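Local coordinates for protein putative D-lactate dehydrogenase (PDB 4ZGS) that binds NAD and probably reduces pyruvate to D-lactate, as a member of the D-isomer specific 2-hydroxyacid dehydrogenase family, at residues Leu237-Leu241 and Arg268-Ile272; Gly299-Val303 and Val332-Thr336. All coordinates share one frame. Numbering follows the deposited sequence.

Contact 1. Residues Leu237-Leu241 and Arg268-Ile272; sequences LHCPL and RGGLI. With NAD (nicotinamide-adenine-dinucleotide), chain I.
Leu241, Leu271 and Leu237 bury the largest areas where the loop Leu237-Leu241 meets the turn Arg268-Ile272. The first loop is extended at Cys239 and Pro240. The second makes a 3-10 turn at Gly269-Leu271, held by hydrogen bonds from Leu271 N to Arg268 O at 2.9 Å and from Ile272 N to Gly269 O at 3.2 Å. The backbones come nearest at Leu241 and Arg268, with CA atoms 6.3 Å apart. Leu241 (chi1 t, chi2 p) points toward the turn. Leu241 CD1 lies 3.6 Å from Gly270 C and 3.7 Å from Leu271 CD2, and Leu241 CD2 lies 3.6 Å from Arg268 NH1. A CB on Gly270 would run into Leu241 CD2, so the missing side chain makes room. Leu271 (m, t) points back at the first loop. Leu271 CD1 is 3.7 Å from Cys239 O, and Leu271 CD2 is 3.9 Å from Cys239 SG. Leu237 (m, t) places CD1 3.9 Å from Leu271 CB and 4.0 Å from Ile272 CG1. The contact is mainly apolar, the guanidinium of Arg268 lies against Leu241, and Leu237 packs on strand 261-265. NAD lies along one side: Cys239 CB is 3.6 Å from NAD N3A, and Arg268 CG is 3.2 Å from NAD O2D. Two loops that follow neighbouring parallel strands, 234-237 and 261-265, and line the dinucleotide pocket are characteristic of a Rossmann-type NAD-binding domain.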
loop_
_atom_site.group_PDB
_atom_site.type_symbol
_atom_site.label_atom_id
_atom_site.label_comp_id
_atom_site.label_asym_id
_atom_site.label_seq_id
_atom_site.Cartn_x
_atom_site.Cartn_y
_atom_site.Cartn_z
ATOM N N LEU A 237 8.000 -20.887 -17.444
ATOM C CA LEU A 237 7.938 -20.864 -18.893
ATOM C C LEU A 237 9.050 -20.016 -19.461
ATOM O O LEU A 237 9.178 -18.852 -19.092
ATOM C CB LEU A 237 6.589 -20.327 -19.361
ATOM C CG LEU A 237 5.356 -20.959 -18.733
ATOM C CD1 LEU A 237 4.055 -20.367 -19.344
ATOM C CD2 LEU A 237 5.433 -22.472 -18.902
ATOM N N HIS A 238 9.954 -20.624 -20.223
ATOM C CA HIS A 238 10.921 -19.841 -20.996
ATOM C C HIS A 238 10.894 -19.959 -22.529
ATOM O O HIS A 238 11.721 -19.352 -23.208
ATOM C CB HIS A 238 12.288 -20.126 -20.421
ATOM C CG HIS A 238 12.379 -19.736 -18.983
ATOM N ND1 HIS A 238 12.639 -18.446 -18.577
ATOM C CD2 HIS A 238 12.101 -20.435 -17.853
ATOM C CE1 HIS A 238 12.600 -18.385 -17.257
ATOM N NE2 HIS A 238 12.273 -19.579 -16.789
ATOM N N CYS A 239 9.957 -20.715 -23.091
ATOM C CA CYS A 239 9.920 -20.862 -24.544
ATOM C C CYS A 239 9.450 -19.573 -25.226
ATOM O O CYS A 239 8.749 -18.745 -24.625
ATOM C CB CYS A 239 9.006 -22.028 -24.955
ATOM S SG CYS A 239 7.341 -22.039 -24.185
ATOM N N PRO A 240 9.832 -19.402 -26.499
ATOM C CA PRO A 240 9.355 -18.278 -27.317
ATOM C C PRO A 240 7.888 -18.481 -27.641
ATOM O O PRO A 240 7.377 -19.588 -27.461
ATOM C CB PRO A 240 10.219 -18.361 -28.577
ATOM C CG PRO A 240 10.552 -19.817 -28.685
ATOM C CD PRO A 240 10.721 -20.296 -27.256
ATOM N N LEU A 241 7.216 -17.448 -28.126
ATOM C CA LEU A 241 5.821 -17.612 -28.470
ATOM C C LEU A 241 5.674 -18.097 -29.911
ATOM O O LEU A 241 5.974 -17.370 -30.860
ATOM C CB LEU A 241 5.080 -16.297 -28.269
ATOM C CG LEU A 241 3.576 -16.355 -28.474
ATOM C CD1 LEU A 241 3.006 -17.410 -27.529
ATOM C CD2 LEU A 241 2.992 -14.985 -28.178
ATOM N N ARG A 268 6.402 -14.783 -22.380
ATOM C CA ARG A 268 5.432 -14.129 -23.261
ATOM C C ARG A 268 4.013 -14.349 -22.792
ATOM O O ARG A 268 3.620 -15.486 -22.515
ATOM C CB ARG A 268 5.600 -14.631 -24.690
ATOM C CG ARG A 268 6.866 -14.116 -25.303
ATOM C CD ARG A 268 6.781 -12.592 -25.354
ATOM N NE ARG A 268 7.368 -12.076 -26.576
ATOM C CZ ARG A 268 6.719 -12.001 -27.728
ATOM N NH1 ARG A 268 5.460 -12.413 -27.805
ATOM N NH2 ARG A 268 7.338 -11.527 -28.801
ATOM N N GLY A 269 3.231 -13.267 -22.768
ATOM C CA GLY A 269 1.887 -13.332 -22.245
ATOM C C GLY A 269 1.043 -14.311 -23.010
ATOM O O GLY A 269 0.176 -14.955 -22.449
ATOM N N GLY A 270 1.328 -14.451 -24.295
ATOM C CA GLY A 270 0.624 -15.386 -25.154
ATOM C C GLY A 270 0.744 -16.855 -24.760
ATOM O O GLY A 270 0.003 -17.689 -25.283
ATOM N N LEU A 271 1.701 -17.198 -23.895
ATOM C CA LEU A 271 1.866 -18.596 -23.480
ATOM C C LEU A 271 0.752 -19.065 -22.562
ATOM O O LEU A 271 0.550 -20.262 -22.393
ATOM C CB LEU A 271 3.198 -18.797 -22.768
ATOM C CG LEU A 271 4.443 -18.419 -23.565
ATOM C CD1 LEU A 271 5.657 -18.531 -22.689
ATOM C CD2 LEU A 271 4.559 -19.329 -24.767
ATOM N N ILE A 272 0.053 -18.109 -21.960
ATOM C CA ILE A 272 -1.003 -18.384 -20.992
ATOM C C ILE A 272 -2.340 -17.842 -21.433
ATOM O O ILE A 272 -2.421 -16.710 -21.903
ATOM C CB ILE A 272 -0.703 -17.758 -19.630
ATOM C CG1 ILE A 272 0.585 -18.322 -19.026
ATOM C CG2 ILE A 272 -1.875 -17.967 -18.682
ATOM C CD1 ILE A 272 0.901 -17.686 -17.693
HETATM P PA NAD I . 16.276 -18.859 -26.974
HETATM O O1A NAD I . 16.195 -19.074 -28.437
HETATM O O2A NAD I . 17.677 -19.285 -26.732
HETATM O O5B NAD I . 15.221 -19.762 -26.172
HETATM C C5B NAD I . 14.055 -20.298 -26.795
HETATM C C4B NAD I . 14.073 -21.793 -26.776
HETATM O O4B NAD I . 12.678 -22.345 -26.805
HETATM C C3B NAD I . 14.784 -22.354 -27.954
HETATM O O3B NAD I . 15.811 -23.304 -27.553
HETATM C C2B NAD I . 13.784 -23.053 -28.753
HETATM O O2B NAD I . 14.383 -24.210 -29.397
HETATM C C1B NAD I . 12.741 -23.471 -27.791
HETATM N N9A NAD I . 11.501 -23.773 -28.383
HETATM C C8A NAD I . 11.088 -23.483 -29.717
HETATM N N7A NAD I . 9.784 -23.962 -29.928
HETATM C C5A NAD I . 9.387 -24.552 -28.747
HETATM C C6A NAD I . 8.215 -25.218 -28.272
HETATM N N6A NAD I . 7.087 -25.400 -29.109
HETATM N N1A NAD I . 8.203 -25.643 -27.090
HETATM C C2A NAD I . 9.093 -25.562 -26.257
HETATM N N3A NAD I . 10.222 -24.995 -26.505
HETATM C C4A NAD I . 10.482 -24.436 -27.767
HETATM O O3 NAD I . 16.096 -17.311 -26.593
HETATM P PN NAD I . 16.173 -16.729 -25.105
HETATM O O1N NAD I . 17.311 -15.794 -24.923
HETATM O O2N NAD I . 16.484 -17.797 -24.124
HETATM O O5D NAD I . 14.785 -16.031 -24.733
HETATM C C5D NAD I . 14.173 -15.048 -25.574
HETATM C C4D NAD I . 12.861 -14.755 -24.948
HETATM O O4D NAD I . 13.040 -13.913 -23.744
HETATM C C3D NAD I . 11.967 -13.976 -25.814
HETATM O O3D NAD I . 11.328 -14.820 -26.808
HETATM C C2D NAD I . 10.996 -13.453 -24.855
HETATM O O2D NAD I . 9.954 -14.441 -24.662
HETATM C C1D NAD I . 11.731 -13.244 -23.581
HETATM N N1N NAD I . 11.883 -11.869 -23.309
HETATM C C2N NAD I . 11.581 -11.365 -22.021
HETATM C C3N NAD I . 11.713 -10.005 -21.749
HETATM C C7N NAD I . 11.381 -9.464 -20.361
HETATM O O7N NAD I . 10.481 -9.961 -19.708
HETATM N N7N NAD I . 12.101 -8.367 -19.823
HETATM C C4N NAD I . 12.150 -9.130 -22.762
HETATM C C5N NAD I . 12.449 -9.626 -24.047
HETATM C C6N NAD I . 12.319 -10.984 -24.319
#

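Contact 2. Residues Gly299-Val303 and Val332-Thr336; sequences GLFFV and VTPHT. With NAD (nicotinamide-adenine-dinucleotide), chain I.
The loop Val332-Thr336 leaves strand 330-332 and passes the loop Gly299-Val303, which presents two phenylalanines. The backbones are closest at Phe301 and Pro334, with CA atoms 6.5 Å apart. Val332 is still extended, and its side chain comes no nearer to the other loop than 4.9 Å, from Val332 CG1 to Phe301 CZ. Thr333 turns its side chain away, and OG1 is hydrogen-bonded to Asp292 and His142. Thr333 O sits 3.8 Å from Phe301 CE2, at the ring edge. Pro334 is the centre of an inverse gamma turn (phi -90°, psi 69°), with a weak hydrogen bond from His335 N to Thr333 O at 3.1 Å. Phe301 (chi1 m) points at this turn, and Phe301 CE2 lies 3.4 Å from both Pro334 CA and His335 N. His335 has a left-handed backbone (52°/47°) and chi1 near -151°. His335 CB is 3.7 Å from Phe301 CD2. Phe302, also left-handed (65°/19°), approaches one face of the His335 ring, where Phe302 CZ is 3.9 Å from His335 CG. The ring centroids are 5.4 Å apart and the planes meet at 44°. His335 NE2 lies 3.2 Å from C7N of the NAD carboxamide. Thr336 is hydrogen-bonded through its backbone O to Arg152 of the second subunit. A histidine beside the nicotinamide is consistent with the active site of D-2-hydroxyacid dehydrogenases, where a histidine is the usual acid-base residue.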
loop_
_atom_site.group_PDB
_atom_site.type_symbol
_atom_site.label_atom_id
_atom_site.label_comp_id
_atom_site.label_asym_id
_atom_site.label_seq_id
_atom_site.Cartn_x
_atom_site.Cartn_y
_atom_site.Cartn_z
ATOM N N GLY A 299 -0.340 -0.679 -24.791
ATOM C CA GLY A 299 -0.990 0.452 -24.162
ATOM C C GLY A 299 -1.074 0.266 -22.656
ATOM O O GLY A 299 -1.292 1.229 -21.919
ATOM N N LEU A 300 -0.880 -0.966 -22.187
ATOM C CA LEU A 300 -0.956 -1.283 -20.755
ATOM C C LEU A 300 0.397 -1.122 -20.041
ATOM O O LEU A 300 0.511 -0.365 -19.075
ATOM C CB LEU A 300 -1.499 -2.701 -20.548
ATOM C CG LEU A 300 -1.802 -3.157 -19.114
ATOM C CD1 LEU A 300 -2.873 -2.297 -18.451
ATOM C CD2 LEU A 300 -2.161 -4.656 -19.047
ATOM N N PHE A 301 1.405 -1.877 -20.459
ATOM C CA PHE A 301 2.707 -1.799 -19.788
ATOM C C PHE A 301 3.574 -0.571 -20.145
ATOM O O PHE A 301 3.385 0.093 -21.167
ATOM C CB PHE A 301 3.507 -3.072 -20.028
ATOM C CG PHE A 301 3.146 -4.201 -19.106
ATOM C CD1 PHE A 301 1.844 -4.669 -19.024
ATOM C CD2 PHE A 301 4.120 -4.797 -18.302
ATOM C CE1 PHE A 301 1.518 -5.731 -18.161
ATOM C CE2 PHE A 301 3.804 -5.857 -17.444
ATOM C CZ PHE A 301 2.503 -6.322 -17.374
ATOM N N PHE A 302 4.533 -0.297 -19.269
ATOM C CA PHE A 302 5.452 0.832 -19.404
ATOM C C PHE A 302 4.763 2.195 -19.308
ATOM O O PHE A 302 5.332 3.220 -19.671
ATOM C CB PHE A 302 6.178 0.766 -20.742
ATOM C CG PHE A 302 6.724 -0.586 -21.099
ATOM C CD1 PHE A 302 7.820 -1.108 -20.431
ATOM C CD2 PHE A 302 6.171 -1.309 -22.147
ATOM C CE1 PHE A 302 8.337 -2.338 -20.783
ATOM C CE2 PHE A 302 6.689 -2.535 -22.514
ATOM C CZ PHE A 302 7.774 -3.056 -21.833
ATOM N N VAL A 303 3.570 2.205 -18.744
ATOM C CA VAL A 303 2.840 3.435 -18.511
ATOM C C VAL A 303 2.432 3.488 -17.044
ATOM O O VAL A 303 2.008 2.476 -16.477
ATOM C CB VAL A 303 1.576 3.549 -19.355
ATOM C CG1 VAL A 303 0.807 4.788 -18.922
ATOM C CG2 VAL A 303 1.900 3.602 -20.837
ATOM N N VAL A 332 2.767 -9.958 -9.676
ATOM C CA VAL A 332 3.004 -9.443 -11.020
ATOM C C VAL A 332 3.991 -8.292 -11.015
ATOM O O VAL A 332 3.764 -7.292 -10.329
ATOM C CB VAL A 332 1.707 -8.960 -11.640
ATOM C CG1 VAL A 332 1.966 -8.235 -12.940
ATOM C CG2 VAL A 332 0.798 -10.137 -11.860
ATOM N N THR A 333 5.034 -8.403 -11.844
ATOM C CA THR A 333 5.993 -7.308 -12.081
ATOM C C THR A 333 5.743 -6.763 -13.473
ATOM O O THR A 333 5.241 -7.469 -14.351
ATOM C CB THR A 333 7.480 -7.761 -12.006
ATOM O OG1 THR A 333 7.653 -8.925 -12.824
ATOM C CG2 THR A 333 7.938 -8.061 -10.559
ATOM N N PRO A 334 6.081 -5.491 -13.674
ATOM C CA PRO A 334 5.765 -4.786 -14.917
ATOM C C PRO A 334 6.879 -4.930 -15.969
ATOM O O PRO A 334 7.576 -3.960 -16.263
ATOM C CB PRO A 334 5.596 -3.336 -14.446
ATOM C CG PRO A 334 6.581 -3.222 -13.317
ATOM C CD PRO A 334 6.643 -4.592 -12.651
ATOM N N HIS A 335 7.044 -6.138 -16.511
ATOM C CA HIS A 335 8.056 -6.417 -17.539
ATOM C C HIS A 335 9.458 -5.955 -17.118
ATOM O O HIS A 335 10.144 -5.236 -17.840
ATOM C CB HIS A 335 7.651 -5.749 -18.857
ATOM C CG HIS A 335 8.158 -6.464 -20.073
ATOM N ND1 HIS A 335 7.321 -7.020 -21.016
ATOM C CD2 HIS A 335 9.419 -6.724 -20.493
ATOM C CE1 HIS A 335 8.042 -7.584 -21.968
ATOM N NE2 HIS A 335 9.318 -7.419 -21.674
ATOM N N THR A 336 9.848 -6.280 -15.901
ATOM C CA THR A 336 11.160 -5.890 -15.412
ATOM C C THR A 336 12.224 -7.007 -15.410
ATOM O O THR A 336 13.325 -6.783 -14.924
ATOM C CB THR A 336 11.045 -5.321 -13.995
ATOM O OG1 THR A 336 10.530 -6.341 -13.121
ATOM C CG2 THR A 336 10.090 -4.146 -13.984
HETATM P PA NAD I . 16.276 -18.859 -26.974
HETATM O O1A NAD I . 16.195 -19.074 -28.437
HETATM O O2A NAD I . 17.677 -19.285 -26.732
HETATM O O5B NAD I . 15.221 -19.762 -26.172
HETATM C C5B NAD I . 14.055 -20.298 -26.795
HETATM C C4B NAD I . 14.073 -21.793 -26.776
HETATM O O4B NAD I . 12.678 -22.345 -26.805
HETATM C C3B NAD I . 14.784 -22.354 -27.954
HETATM O O3B NAD I . 15.811 -23.304 -27.553
HETATM C C2B NAD I . 13.784 -23.053 -28.753
HETATM O O2B NAD I . 14.383 -24.210 -29.397
HETATM C C1B NAD I . 12.741 -23.471 -27.791
HETATM N N9A NAD I . 11.501 -23.773 -28.383
HETATM C C8A NAD I . 11.088 -23.483 -29.717
HETATM N N7A NAD I . 9.784 -23.962 -29.928
HETATM C C5A NAD I . 9.387 -24.552 -28.747
HETATM C C6A NAD I . 8.215 -25.218 -28.272
HETATM N N6A NAD I . 7.087 -25.400 -29.109
HETATM N N1A NAD I . 8.203 -25.643 -27.090
HETATM C C2A NAD I . 9.093 -25.562 -26.257
HETATM N N3A NAD I . 10.222 -24.995 -26.505
HETATM C C4A NAD I . 10.482 -24.436 -27.767
HETATM O O3 NAD I . 16.096 -17.311 -26.593
HETATM P PN NAD I . 16.173 -16.729 -25.105
HETATM O O1N NAD I . 17.311 -15.794 -24.923
HETATM O O2N NAD I . 16.484 -17.797 -24.124
HETATM O O5D NAD I . 14.785 -16.031 -24.733
HETATM C C5D NAD I . 14.173 -15.048 -25.574
HETATM C C4D NAD I . 12.861 -14.755 -24.948
HETATM O O4D NAD I . 13.040 -13.913 -23.744
HETATM C C3D NAD I . 11.967 -13.976 -25.814
HETATM O O3D NAD I . 11.328 -14.820 -26.808
HETATM C C2D NAD I . 10.996 -13.453 -24.855
HETATM O O2D NAD I . 9.954 -14.441 -24.662
HETATM C C1D NAD I . 11.731 -13.244 -23.581
HETATM N N1N NAD I . 11.883 -11.869 -23.309
HETATM C C2N NAD I . 11.581 -11.365 -22.021
HETATM C C3N NAD I . 11.713 -10.005 -21.749
HETATM C C7N NAD I . 11.381 -9.464 -20.361
HETATM O O7N NAD I . 10.481 -9.961 -19.708
HETATM N N7N NAD I . 12.101 -8.367 -19.823
HETATM C C4N NAD I . 12.150 -9.130 -22.762
HETATM C C5N NAD I . 12.449 -9.626 -24.047
HETATM C C6N NAD I . 12.319 -10.984 -24.319
#

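Contact 1 closes along the chain before contact 2 opens, so the two come in series. Their centres are about 16 Å apart, and their nearest atoms are about 6 Å apart without touching. All four segments lie at or beyond the C-terminal ends of strands of one six-stranded parallel sheet: 234-237, 261-265, 286-291 and 330-332. These strands lie in that order across the sheet, with 330-332 outermost within this chain. NAD joins the two places. Contact 1 lies by the adenine and both riboses, and contact 2 reaches the nicotinamide carboxamide. Loops past these strand ends thus reach both ends of the cofactor. Contact 2 also meets the second subunit, whereas no other protein chain touches contact 1.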